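Local coordinates for protein probable acetyltransferase (Thermus thermophilus, PDB 3EXN) that binds acetyl coenzyme A and probably transfers its acetyl group to an acceptor, as expected of a GCN5-related N-acetyltransferase, at residues 87-92 / 121-126; 61-66 / 79-84; 125-130 / 154-159; 10-15 / 107-112. One frame throughout, in Å; residues are numbered along the deposited sequence.

Contact 1: 87-92 / 121-126; sequences EDATLS and RRLYAV. With ACO (acetyl coenzyme *a), chain C.
D88 and R121 meet in a side-on grip, two guanidinium nitrogens each taking one carboxylate oxygen. R121 NE donates to D88 OD1 over 2.7 Å, onto the syn lone pair but 24° out of the guanidinium plane; R121 NH1 reaches D88 OD2 at 2.9 Å, almost in that plane. A bend at chi3 (71°) swings NE of R121 toward the acid. E87 CB lies over the centre of one guanidinium face, and R122 NH2 approaches the opposite face near the rim. D88 OD1 also makes a long salt bridge to R122 NE (3.9 Å), and its charge probably eases the meeting of the two arginines. A water links D88 OD2 to Y124 OH. Beyond this polar end, the backbones pair in parallel: Y124 N donates to A89 O at 2.9 Å, L91 N to Y124 O at 2.8 Å, and V126 N to L91 O at a longer 3.2 Å. A89 CB and L123 CD1 pack on one face, while T90 OG1, on the other, is held by Y83 O. V126 O finally stands 3.1 Å from CH3 of acetyl-CoA. This is the parallel strand pair of a beta-alpha-beta unit crossing through helix 105-115, the cofactor-binding heart of the GNAT fold.

Contact 2: 61-66 / 79-84; sequences RRRAFL and AKLGYP
R63 has CG beside the backbone N (chi1 -68°) and a bend at chi2 (-68°) that places CD; beyond it, L81 CD1 lies over one face of the guanidinium, offset toward the rim, 3.6 Å from R63 NH1. The setting is the antiparallel beta hairpin of strands 62-69 and 72-81 in the GNAT sheet, near the ends remote from its turn. R63 and A79 form a hydrogen-bonded pair: R63 N donates to A79 O at 2.8 Å, nearly straight, and A79 N returns a bond to R63 O. R62 and K80 form the neighbouring non-hydrogen-bonded pair, their side chains crossing at about a right angle with only carbon in contact, R62 CD to K80 CD 4.1 Å. Both are basic, and salt bridges of R62 to D78 and of K80 to D59 would probably offset the repulsion. R63 NH2 is fixed by R62 O, which it meets from above the carbonyl plane at 2.9 Å, and by P60 O. Past the last strand residue comes G82, with a positive phi (87°); a CB there would collide with R61 NE and with the preceding carbonyl. L81 N still donates to R61 O at 2.9 Å, and R61 NE returns a weak bond to L81 O, 3.3 Å long and set at the guanidinium edge.

Contact 3: 125-130 / 154-159; sequences AVVYGH and TWYVRP. With ACO (acetyl coenzyme *a), chain C.
V126 and W155 lie side by side and point the same way, the valine set against the flat of the indole. V126 CB stands 3.8 Å from the centroid of the W155 six-membered ring and only 2° off its normal, a CH-pi contact, while V126 CG2, anti to the backbone N, extends to W155 CE2 at 3.9 Å. The same CG2 also stands over the rim of the Y128 ring. Replacing W155 by an alanine would probably leave V126 CB and CG2 without the ring that covers them and Y83 without the indole it packs on. V126 and W155 are a non-hydrogen-bonded pair between the antiparallel strands 122-128 and 153-159, in the C-terminal part of the GNAT sheet. On the other sheet face the side chains of V127 and Y156 cross at a slant, V127 CG2 touching Y156 CE2 at 3.8 Å, and A125 O lies in plane at the tyrosine edge. Hydrogen-bonded pairs flank the tryptophan: V127 N donates to T154 O at 2.8 Å, and A125 N to Y156 O at 2.9 Å. A water joins V127 O, G129 O and T154 OG1 at the strand end, and V127 CA stands 3.9 Å from S1P of acetyl-CoA.

Contact 4: 10-15 / 107-112; sequences LTLDLA and RQALER. With ACO (acetyl coenzyme *a), chain C.
T11 CG2 sits over one face of the R112 guanidinium, 3.6 Å from R112 NH2, the two side chains crossing at about a right angle. At the guanidinium edge, in plane, lies the amide end of Q108; R112 has two modelled positions, and both statements hold for one of them. A third flat group, the guanidinium of R107, has E111 CG over the centre of one face. The contact sets helix 105-115, the helix of the GNAT beta-alpha-beta unit, against the N-terminal strand 13-16 and the chain leading into it. Q108 has CG anti to the backbone N (chi1 -169°) and an extended chain beyond it; its amide lies against L10 O and L12 N, with Q108 CD 3.7 Å from L12 CB. An alanine in place of Q108 would probably leave L10 O and L12 N without the polar group that lies against them and give R112 more freedom to turn. Next to the amide the packing turns apolar. L12 CD2 presses on A109 CB at 3.7 Å, and A109 in turn packs on L67 and L94, tying the helix to the sheet. L14 CD1 reaches R112 CB at 4.2 Å. The first turn serves the acetyl-CoA: beside G104 and G106, which also bind it, R107 N donates to O2A of the pyrophosphate at 2.9 Å, with an N-H...O angle of 157°.

Contacts 1, 2 and 3 are strand pairings in a single mixed sheet, whereas contact 4 lays a helix against its N-terminal edge. Contact 3 is the most buried and mostly apolar; contact 1 runs from a charged outer end to the cofactor; contact 2 is a surface pairing rich in arginine. Contacts 1 and 3 share A125 and V126 on strand 122-128, and contact 2 joins contact 1 through D88 O to G82 N and T90 OG1 to Y83 O. Contact 4 meets contact 2 at L66 and A15, and contact 3 through the salt bridge of R158 with E111. Acetyl-CoA is touched by contacts 1 and 3 at its acetyl end and by contact 4 at its pyrophosphate.

Contact 1: 87-92 / 121-126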
# COMPACT_ATOMS: atom_id res chain seq x y z
N GLU A 87 -11.42 -3.20 -15.92
CA GLU A 87 -11.64 -4.50 -15.23
C GLU A 87 -10.59 -4.90 -14.20
O GLU A 87 -10.74 -5.93 -13.52
CB GLU A 87 -11.68 -5.63 -16.25
CG GLU A 87 -12.63 -5.38 -17.39
CD GLU A 87 -12.02 -4.64 -18.58
OE1 GLU A 87 -11.14 -3.77 -18.38
OE2 GLU A 87 -12.46 -4.93 -19.73
N ASP A 88 -9.50 -4.12 -14.13
CA ASP A 88 -8.37 -4.43 -13.23
C ASP A 88 -8.29 -3.49 -12.04
O ASP A 88 -9.16 -2.63 -11.83
CB ASP A 88 -7.06 -4.38 -14.02
CG ASP A 88 -7.12 -5.19 -15.27
OD1 ASP A 88 -7.88 -6.17 -15.30
OD2 ASP A 88 -6.40 -4.85 -16.21
N ALA A 89 -7.24 -3.70 -11.23
CA ALA A 89 -6.91 -2.85 -10.06
C ALA A 89 -5.40 -2.75 -9.97
O ALA A 89 -4.71 -3.65 -10.43
CB ALA A 89 -7.50 -3.46 -8.75
N THR A 90 -4.89 -1.72 -9.27
CA THR A 90 -3.45 -1.57 -9.13
C THR A 90 -3.20 -1.13 -7.72
O THR A 90 -3.84 -0.19 -7.23
CB THR A 90 -2.87 -0.50 -10.09
OG1 THR A 90 -3.03 -0.92 -11.44
CG2 THR A 90 -1.38 -0.19 -9.82
N LEU A 91 -2.27 -1.82 -7.08
CA LEU A 91 -1.79 -1.45 -5.75
C LEU A 91 -0.60 -0.48 -5.98
O LEU A 91 0.42 -0.84 -6.59
CB LEU A 91 -1.35 -2.72 -4.96
CG LEU A 91 -0.76 -2.53 -3.54
CD1 LEU A 91 -1.85 -2.18 -2.62
CD2 LEU A 91 -0.08 -3.88 -3.11
N SER A 92 -0.73 0.76 -5.46
CA SER A 92 0.33 1.79 -5.56
C SER A 92 1.21 1.91 -4.33
O SER A 92 2.33 2.38 -4.44
CB SER A 92 -0.28 3.18 -5.88
OG SER A 92 -1.10 3.67 -4.82
N ARG A 121 -10.51 -8.49 -12.29
CA ARG A 121 -9.84 -9.46 -13.14
C ARG A 121 -8.39 -9.74 -12.77
O ARG A 121 -8.04 -10.89 -12.54
CB ARG A 121 -9.96 -8.97 -14.60
CG ARG A 121 -9.27 -9.80 -15.68
CD ARG A 121 -9.42 -9.16 -17.08
NE ARG A 121 -8.63 -7.94 -17.24
CZ ARG A 121 -8.65 -7.17 -18.33
NH1 ARG A 121 -7.90 -6.08 -18.38
NH2 ARG A 121 -9.41 -7.50 -19.38
N ARG A 122 -7.53 -8.71 -12.75
CA ARG A 122 -6.10 -8.83 -12.39
C ARG A 122 -5.76 -7.75 -11.40
O ARG A 122 -6.32 -6.66 -11.48
CB ARG A 122 -5.15 -8.59 -13.57
CG ARG A 122 -5.54 -9.21 -14.89
CD ARG A 122 -4.82 -8.58 -16.04
NE ARG A 122 -5.60 -8.73 -17.26
CZ ARG A 122 -5.77 -9.87 -17.92
NH1 ARG A 122 -5.21 -11.01 -17.49
NH2 ARG A 122 -6.50 -9.89 -19.03
N LEU A 123 -4.77 -8.04 -10.56
CA LEU A 123 -4.24 -7.07 -9.56
C LEU A 123 -2.79 -6.77 -9.90
O LEU A 123 -1.93 -7.65 -9.83
CB LEU A 123 -4.37 -7.66 -8.15
CG LEU A 123 -3.87 -6.77 -7.00
CD1 LEU A 123 -4.56 -5.43 -7.02
CD2 LEU A 123 -4.08 -7.48 -5.64
N TYR A 124 -2.52 -5.51 -10.25
CA TYR A 124 -1.16 -5.09 -10.56
C TYR A 124 -0.58 -4.50 -9.29
O TYR A 124 -1.35 -4.12 -8.43
CB TYR A 124 -1.17 -4.01 -11.63
CG TYR A 124 -1.47 -4.53 -13.07
CD1 TYR A 124 -0.44 -4.79 -13.97
CD2 TYR A 124 -2.78 -4.73 -13.51
CE1 TYR A 124 -0.71 -5.25 -15.30
CE2 TYR A 124 -3.06 -5.20 -14.81
CZ TYR A 124 -2.01 -5.46 -15.69
OH TYR A 124 -2.27 -5.91 -16.99
N ALA A 125 0.75 -4.43 -9.24
CA ALA A 125 1.54 -3.74 -8.19
C ALA A 125 2.66 -2.98 -8.91
O ALA A 125 3.30 -3.53 -9.81
CB ALA A 125 2.11 -4.77 -7.24
N VAL A 126 2.87 -1.70 -8.53
CA VAL A 126 3.91 -0.84 -9.13
C VAL A 126 4.94 -0.50 -8.06
O VAL A 126 4.56 -0.04 -6.99
CB VAL A 126 3.38 0.41 -9.80
CG1 VAL A 126 2.46 1.25 -8.85
CG2 VAL A 126 4.57 1.25 -10.39
O5B ACO C . 6.61 -11.34 4.29
P1A ACO C . 5.88 -10.38 5.42
O1A ACO C . 6.57 -10.63 6.77
O2A ACO C . 4.38 -10.43 5.18
O3A ACO C . 6.38 -8.93 4.87
P2A ACO C . 6.13 -7.55 5.62
O4A ACO C . 7.51 -7.07 6.07
O5A ACO C . 5.10 -7.68 6.72
O6A ACO C . 5.58 -6.69 4.33
CBP ACO C . 6.53 -4.97 2.82
CCP ACO C . 6.34 -6.47 3.13
CDP ACO C . 5.14 -4.43 2.57
CEP ACO C . 7.37 -4.76 1.57
CAP ACO C . 7.18 -4.27 4.04
OAP ACO C . 8.51 -4.79 4.30
C9P ACO C . 7.35 -2.77 3.86
O9P ACO C . 6.50 -1.98 4.22
N8P ACO C . 8.49 -2.37 3.30
C7P ACO C . 8.85 -0.94 3.13
C6P ACO C . 7.89 -0.17 2.22
C5P ACO C . 7.82 -0.80 0.84
O5P ACO C . 8.84 -1.20 0.24
N4P ACO C . 6.58 -0.91 0.33
C3P ACO C . 6.35 -1.47 -0.98
C2P ACO C . 6.36 -0.40 -2.05
S1P ACO C . 6.02 -1.06 -3.69
C ACO C . 4.34 -1.17 -3.51
O ACO C . 3.84 -0.83 -2.46
CH3 ACO C . 3.47 -1.67 -4.64
O HOH W 1 -4.68 -4.60 -17.95

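Contact 2: 61-66 / 79-84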
# COMPACT_ATOMS: atom_id res chain seq x y z
N ARG A 61 -13.18 5.29 -6.98
CA ARG A 61 -12.43 4.08 -7.25
C ARG A 61 -11.11 3.86 -6.46
O ARG A 61 -10.47 2.83 -6.63
CB ARG A 61 -12.23 3.96 -8.74
CG ARG A 61 -13.55 3.72 -9.45
CD ARG A 61 -13.31 2.93 -10.65
NE ARG A 61 -12.65 3.72 -11.67
CZ ARG A 61 -13.26 4.58 -12.47
NH1 ARG A 61 -12.53 5.23 -13.38
NH2 ARG A 61 -14.58 4.79 -12.37
N ARG A 62 -10.74 4.80 -5.61
CA ARG A 62 -9.59 4.60 -4.72
C ARG A 62 -10.06 3.74 -3.56
O ARG A 62 -11.19 3.87 -3.06
CB ARG A 62 -9.04 5.94 -4.17
CG ARG A 62 -8.17 6.75 -5.15
CD ARG A 62 -6.71 6.27 -5.35
NE ARG A 62 -5.75 6.64 -4.27
CZ ARG A 62 -5.16 7.82 -4.14
NH1 ARG A 62 -4.29 8.01 -3.14
NH2 ARG A 62 -5.39 8.83 -5.00
N ARG A 63 -9.18 2.81 -3.17
CA ARG A 63 -9.41 1.95 -2.02
C ARG A 63 -8.18 2.04 -1.13
O ARG A 63 -7.14 1.39 -1.41
CB ARG A 63 -9.66 0.52 -2.43
CG ARG A 63 -11.00 0.28 -3.19
CD ARG A 63 -12.25 0.47 -2.33
NE ARG A 63 -13.49 0.27 -3.14
CZ ARG A 63 -14.05 1.19 -3.92
NH1 ARG A 63 -15.18 0.90 -4.60
NH2 ARG A 63 -13.47 2.39 -4.10
N ALA A 64 -8.27 2.89 -0.12
CA ALA A 64 -7.14 3.13 0.77
C ALA A 64 -7.53 2.89 2.21
O ALA A 64 -8.66 3.25 2.62
CB ALA A 64 -6.57 4.59 0.57
N PHE A 65 -6.60 2.29 2.97
CA PHE A 65 -6.86 1.81 4.33
C PHE A 65 -5.70 2.09 5.25
O PHE A 65 -4.53 1.85 4.90
CB PHE A 65 -7.05 0.29 4.32
CG PHE A 65 -8.06 -0.18 3.35
CD1 PHE A 65 -9.41 -0.35 3.72
CD2 PHE A 65 -7.67 -0.45 2.04
CE1 PHE A 65 -10.35 -0.79 2.79
CE2 PHE A 65 -8.61 -0.89 1.10
CZ PHE A 65 -9.96 -1.03 1.47
N LEU A 66 -6.01 2.56 6.47
CA LEU A 66 -5.09 2.36 7.57
C LEU A 66 -5.16 0.90 8.08
O LEU A 66 -6.25 0.31 8.15
CB LEU A 66 -5.40 3.32 8.71
CG LEU A 66 -4.65 4.64 8.73
CD1 LEU A 66 -5.28 5.45 9.87
CD2 LEU A 66 -3.12 4.50 8.95
N ALA A 79 -4.81 1.45 -3.14
CA ALA A 79 -5.05 0.87 -4.47
C ALA A 79 -6.07 1.70 -5.26
O ALA A 79 -6.84 2.51 -4.71
CB ALA A 79 -5.49 -0.57 -4.31
N LYS A 80 -6.06 1.51 -6.57
CA LYS A 80 -7.00 2.14 -7.51
C LYS A 80 -7.68 1.04 -8.37
O LYS A 80 -7.00 0.31 -9.11
CB LYS A 80 -6.25 3.10 -8.45
CG LYS A 80 -7.11 3.82 -9.48
CD LYS A 80 -8.20 4.64 -8.84
CE LYS A 80 -9.08 5.31 -9.88
NZ LYS A 80 -8.46 6.57 -10.40
N LEU A 81 -9.00 0.95 -8.27
CA LEU A 81 -9.79 0.09 -9.17
C LEU A 81 -9.92 0.77 -10.55
O LEU A 81 -10.09 1.98 -10.65
CB LEU A 81 -11.18 -0.15 -8.57
CG LEU A 81 -11.29 -0.68 -7.14
CD1 LEU A 81 -12.78 -0.82 -6.72
CD2 LEU A 81 -10.53 -2.02 -7.07
N GLY A 82 -9.90 -0.02 -11.63
CA GLY A 82 -10.15 0.53 -12.95
C GLY A 82 -8.91 1.09 -13.63
O GLY A 82 -9.02 1.78 -14.66
N TYR A 83 -7.73 0.78 -13.07
CA TYR A 83 -6.44 1.16 -13.64
C TYR A 83 -5.56 -0.12 -13.64
O TYR A 83 -5.47 -0.78 -12.62
CB TYR A 83 -5.74 2.29 -12.85
CG TYR A 83 -4.52 2.81 -13.57
CD1 TYR A 83 -4.61 3.86 -14.47
CD2 TYR A 83 -3.30 2.21 -13.41
CE1 TYR A 83 -3.49 4.28 -15.18
CE2 TYR A 83 -2.21 2.61 -14.11
CZ TYR A 83 -2.29 3.65 -14.98
OH TYR A 83 -1.14 4.03 -15.66
N PRO A 84 -4.88 -0.42 -14.76
CA PRO A 84 -4.74 0.33 -15.99
C PRO A 84 -5.96 0.20 -16.89
O PRO A 84 -6.18 1.06 -17.77
CB PRO A 84 -3.51 -0.30 -16.67
CG PRO A 84 -3.36 -1.65 -16.07
CD PRO A 84 -4.00 -1.61 -14.72

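Contact 3: 125-130 / 154-159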
# COMPACT_ATOMS: atom_id res chain seq x y z
N ALA A 125 0.75 -4.43 -9.24
CA ALA A 125 1.54 -3.74 -8.19
C ALA A 125 2.66 -2.98 -8.91
O ALA A 125 3.30 -3.53 -9.81
CB ALA A 125 2.11 -4.77 -7.24
N VAL A 126 2.87 -1.70 -8.53
CA VAL A 126 3.91 -0.84 -9.13
C VAL A 126 4.94 -0.50 -8.06
O VAL A 126 4.56 -0.04 -6.99
CB VAL A 126 3.38 0.41 -9.80
CG1 VAL A 126 2.46 1.25 -8.85
CG2 VAL A 126 4.57 1.25 -10.39
N VAL A 127 6.21 -0.83 -8.33
CA VAL A 127 7.28 -0.63 -7.37
C VAL A 127 8.11 0.58 -7.81
O VAL A 127 8.46 0.69 -8.98
CB VAL A 127 8.19 -1.86 -7.25
CG1 VAL A 127 9.33 -1.56 -6.24
CG2 VAL A 127 7.36 -3.10 -6.86
N TYR A 128 8.42 1.48 -6.85
CA TYR A 128 9.07 2.74 -7.15
C TYR A 128 10.53 2.66 -6.74
O TYR A 128 10.85 2.25 -5.61
CB TYR A 128 8.39 3.88 -6.39
CG TYR A 128 6.97 4.13 -6.89
CD1 TYR A 128 6.74 4.99 -7.94
CD2 TYR A 128 5.86 3.47 -6.32
CE1 TYR A 128 5.44 5.22 -8.43
CE2 TYR A 128 4.55 3.70 -6.81
CZ TYR A 128 4.36 4.59 -7.86
OH TYR A 128 3.11 4.86 -8.38
N GLY A 129 11.39 3.03 -7.66
CA GLY A 129 12.84 3.08 -7.41
C GLY A 129 13.55 1.74 -7.32
O GLY A 129 12.99 0.68 -7.64
N HIS A 130 14.81 1.83 -6.92
CA HIS A 130 15.65 0.67 -6.68
C HIS A 130 15.28 -0.01 -5.36
O HIS A 130 15.98 0.12 -4.32
CB HIS A 130 17.12 1.10 -6.61
CG HIS A 130 18.07 -0.05 -6.42
ND1 HIS A 130 18.39 -0.92 -7.44
CD2 HIS A 130 18.75 -0.47 -5.33
CE1 HIS A 130 19.24 -1.83 -6.98
NE2 HIS A 130 19.47 -1.58 -5.70
N THR A 154 8.68 -0.08 -11.77
CA THR A 154 8.59 -1.48 -12.28
C THR A 154 7.22 -2.06 -12.02
O THR A 154 6.70 -1.91 -10.92
CB THR A 154 9.61 -2.45 -11.63
OG1 THR A 154 10.91 -1.86 -11.67
CG2 THR A 154 9.64 -3.81 -12.39
N TRP A 155 6.64 -2.73 -13.03
CA TRP A 155 5.29 -3.27 -12.95
C TRP A 155 5.27 -4.80 -12.81
O TRP A 155 6.02 -5.49 -13.49
CB TRP A 155 4.49 -2.86 -14.19
CG TRP A 155 4.14 -1.41 -14.19
CD1 TRP A 155 4.93 -0.37 -14.60
CD2 TRP A 155 2.94 -0.84 -13.70
NE1 TRP A 155 4.28 0.82 -14.42
CE2 TRP A 155 3.05 0.56 -13.88
CE3 TRP A 155 1.77 -1.36 -13.15
CZ2 TRP A 155 2.04 1.43 -13.51
CZ3 TRP A 155 0.76 -0.50 -12.79
CH2 TRP A 155 0.91 0.89 -12.97
N TYR A 156 4.34 -5.27 -11.96
CA TYR A 156 4.08 -6.70 -11.68
C TYR A 156 2.56 -6.96 -11.68
O TYR A 156 1.77 -6.05 -11.44
CB TYR A 156 4.63 -7.04 -10.30
CG TYR A 156 6.11 -6.88 -10.18
CD1 TYR A 156 6.97 -7.97 -10.35
CD2 TYR A 156 6.67 -5.63 -9.86
CE1 TYR A 156 8.36 -7.82 -10.25
CE2 TYR A 156 8.05 -5.47 -9.77
CZ TYR A 156 8.90 -6.58 -9.97
OH TYR A 156 10.27 -6.44 -9.86
N VAL A 157 2.15 -8.23 -11.86
CA VAL A 157 0.73 -8.58 -11.90
C VAL A 157 0.44 -9.99 -11.34
O VAL A 157 1.25 -10.93 -11.49
CB VAL A 157 0.15 -8.51 -13.34
CG1 VAL A 157 0.73 -9.61 -14.26
CG2 VAL A 157 -1.39 -8.53 -13.30
N ARG A 158 -0.74 -10.11 -10.72
CA ARG A 158 -1.26 -11.42 -10.26
C ARG A 158 -2.72 -11.61 -10.63
O ARG A 158 -3.57 -10.81 -10.26
CB ARG A 158 -1.13 -11.53 -8.74
CG ARG A 158 -1.49 -12.94 -8.19
CD ARG A 158 -1.20 -13.05 -6.73
NE ARG A 158 -2.22 -12.38 -5.93
CZ ARG A 158 -2.20 -12.28 -4.59
NH1 ARG A 158 -1.22 -12.82 -3.87
NH2 ARG A 158 -3.19 -11.63 -3.98
N PRO A 159 -3.05 -12.72 -11.33
CA PRO A 159 -4.46 -12.91 -11.66
C PRO A 159 -5.27 -13.20 -10.41
O PRO A 159 -4.75 -13.75 -9.45
CB PRO A 159 -4.44 -14.16 -12.56
CG PRO A 159 -3.29 -14.96 -12.03
CD PRO A 159 -2.25 -13.92 -11.65
O5B ACO C . 6.61 -11.34 4.29
P1A ACO C . 5.88 -10.38 5.42
O1A ACO C . 6.57 -10.63 6.77
O2A ACO C . 4.38 -10.43 5.18
O3A ACO C . 6.38 -8.93 4.87
P2A ACO C . 6.13 -7.55 5.62
O4A ACO C . 7.51 -7.07 6.07
O5A ACO C . 5.10 -7.68 6.72
O6A ACO C . 5.58 -6.69 4.33
CBP ACO C . 6.53 -4.97 2.82
CCP ACO C . 6.34 -6.47 3.13
CDP ACO C . 5.14 -4.43 2.57
CEP ACO C . 7.37 -4.76 1.57
CAP ACO C . 7.18 -4.27 4.04
OAP ACO C . 8.51 -4.79 4.30
C9P ACO C . 7.35 -2.77 3.86
O9P ACO C . 6.50 -1.98 4.22
N8P ACO C . 8.49 -2.37 3.30
C7P ACO C . 8.85 -0.94 3.13
C6P ACO C . 7.89 -0.17 2.22
C5P ACO C . 7.82 -0.80 0.84
O5P ACO C . 8.84 -1.20 0.24
N4P ACO C . 6.58 -0.91 0.33
C3P ACO C . 6.35 -1.47 -0.98
C2P ACO C . 6.36 -0.40 -2.05
S1P ACO C . 6.02 -1.06 -3.69
C ACO C . 4.34 -1.17 -3.51
O ACO C . 3.84 -0.83 -2.46
CH3 ACO C . 3.47 -1.67 -4.64
O HOH W 2 11.22 -0.02 -9.40

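Contact 4: 10-15 / 107-112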
# COMPACT_ATOMS: atom_id res chain seq x y z
N LEU A 10 -3.37 -10.69 16.43
CA LEU A 10 -2.99 -11.45 15.23
C LEU A 10 -3.70 -10.96 13.98
O LEU A 10 -3.08 -10.94 12.91
CB LEU A 10 -3.29 -12.95 15.41
CG LEU A 10 -2.60 -13.64 16.60
CD1 LEU A 10 -3.19 -15.10 16.76
CD2 LEU A 10 -1.13 -13.63 16.38
N THR A 11 -4.98 -10.58 14.10
CA THR A 11 -5.83 -10.27 12.95
C THR A 11 -5.70 -8.78 12.66
O THR A 11 -5.86 -7.95 13.54
CB THR A 11 -7.33 -10.61 13.23
OG1 THR A 11 -7.47 -12.04 13.49
CG2 THR A 11 -8.20 -10.26 12.02
N LEU A 12 -5.42 -8.46 11.40
CA LEU A 12 -5.12 -7.11 10.98
C LEU A 12 -6.41 -6.58 10.42
O LEU A 12 -6.96 -7.20 9.51
CB LEU A 12 -4.00 -7.16 9.90
CG LEU A 12 -3.28 -5.92 9.46
CD1 LEU A 12 -2.38 -5.32 10.57
CD2 LEU A 12 -2.53 -6.29 8.19
N ASP A 13 -6.86 -5.43 10.91
CA ASP A 13 -8.06 -4.75 10.39
C ASP A 13 -7.76 -3.68 9.35
O ASP A 13 -6.84 -2.86 9.50
CB ASP A 13 -8.84 -4.14 11.52
CG ASP A 13 -9.31 -5.19 12.54
OD1 ASP A 13 -9.64 -6.33 12.13
OD2 ASP A 13 -9.34 -4.86 13.75
N LEU A 14 -8.57 -3.66 8.30
CA LEU A 14 -8.37 -2.71 7.20
C LEU A 14 -9.48 -1.66 7.36
O LEU A 14 -10.63 -1.96 7.02
CB LEU A 14 -8.49 -3.45 5.86
CG LEU A 14 -7.22 -4.09 5.28
CD1 LEU A 14 -6.59 -5.16 6.20
CD2 LEU A 14 -7.51 -4.69 3.96
N ALA A 15 -9.10 -0.50 7.92
CA ALA A 15 -9.99 0.64 8.19
C ALA A 15 -9.92 1.64 7.02
O ALA A 15 -8.89 2.26 6.79
CB ALA A 15 -9.57 1.35 9.52
N ARG A 107 1.80 -9.76 4.02
CA ARG A 107 1.06 -10.82 3.33
C ARG A 107 -0.43 -10.86 3.77
O ARG A 107 -1.33 -10.99 2.95
CB ARG A 107 1.69 -12.22 3.58
CG ARG A 107 0.83 -13.31 2.96
CD ARG A 107 1.45 -14.72 3.01
NE ARG A 107 0.47 -15.73 2.60
CZ ARG A 107 0.08 -15.99 1.34
NH1 ARG A 107 0.59 -15.33 0.29
NH2 ARG A 107 -0.83 -16.94 1.11
N GLN A 108 -0.68 -10.69 5.05
CA GLN A 108 -2.04 -10.74 5.56
C GLN A 108 -2.88 -9.59 4.94
O GLN A 108 -4.05 -9.82 4.56
CB GLN A 108 -2.07 -10.64 7.09
CG GLN A 108 -3.48 -10.95 7.66
CD GLN A 108 -3.61 -10.78 9.15
OE1 GLN A 108 -2.63 -10.87 9.93
NE2 GLN A 108 -4.82 -10.51 9.57
N ALA A 109 -2.27 -8.39 4.85
CA ALA A 109 -2.98 -7.19 4.35
C ALA A 109 -3.35 -7.40 2.88
O ALA A 109 -4.46 -7.09 2.43
CB ALA A 109 -2.12 -5.92 4.52
N LEU A 110 -2.41 -7.97 2.14
CA LEU A 110 -2.62 -8.22 0.72
C LEU A 110 -3.72 -9.26 0.48
O LEU A 110 -4.59 -9.09 -0.42
CB LEU A 110 -1.31 -8.71 0.10
CG LEU A 110 -1.13 -8.66 -1.38
CD1 LEU A 110 -1.46 -7.25 -1.92
CD2 LEU A 110 0.33 -9.06 -1.66
N GLU A 111 -3.72 -10.31 1.30
CA GLU A 111 -4.69 -11.39 1.11
C GLU A 111 -6.08 -10.90 1.56
O GLU A 111 -7.08 -11.22 0.91
CB GLU A 111 -4.24 -12.71 1.79
CG GLU A 111 -2.91 -13.35 1.17
CD GLU A 111 -2.77 -13.23 -0.41
OE1 GLU A 111 -3.78 -13.32 -1.13
OE2 GLU A 111 -1.63 -13.05 -0.93
N ARG A 112 -6.14 -10.11 2.64
CA ARG A 112 -7.44 -9.58 3.07
C ARG A 112 -8.01 -8.61 2.03
O ARG A 112 -9.25 -8.59 1.79
CB ARG A 112 -7.36 -8.91 4.43
CG ARG A 112 -7.21 -9.93 5.55
CD ARG A 112 -7.53 -9.38 6.90
NE ARG A 112 -7.08 -10.33 7.90
CZ ARG A 112 -7.73 -11.44 8.25
NH1 ARG A 112 -8.91 -11.74 7.69
NH2 ARG A 112 -7.22 -12.25 9.16
O5B ACO C . 6.61 -11.34 4.29
P1A ACO C . 5.88 -10.38 5.42
O1A ACO C . 6.57 -10.63 6.77
O2A ACO C . 4.38 -10.43 5.18
O3A ACO C . 6.38 -8.93 4.87
P2A ACO C . 6.13 -7.55 5.62
O4A ACO C . 7.51 -7.07 6.07
O5A ACO C . 5.10 -7.68 6.72
O6A ACO C . 5.58 -6.69 4.33
CBP ACO C . 6.53 -4.97 2.82
CCP ACO C . 6.34 -6.47 3.13
CDP ACO C . 5.14 -4.43 2.57
CEP ACO C . 7.37 -4.76 1.57
CAP ACO C . 7.18 -4.27 4.04
OAP ACO C . 8.51 -4.79 4.30
C9P ACO C . 7.35 -2.77 3.86
O9P ACO C . 6.50 -1.98 4.22
N8P ACO C . 8.49 -2.37 3.30
C7P ACO C . 8.85 -0.94 3.13
C6P ACO C . 7.89 -0.17 2.22
C5P ACO C . 7.82 -0.80 0.84
O5P ACO C . 8.84 -1.20 0.24
N4P ACO C . 6.58 -0.91 0.33
C3P ACO C . 6.35 -1.47 -0.98
C2P ACO C . 6.36 -0.40 -2.05
S1P ACO C . 6.02 -1.06 -3.69
C ACO C . 4.34 -1.17 -3.51
O ACO C . 3.84 -0.83 -2.46
CH3 ACO C . 3.47 -1.67 -4.64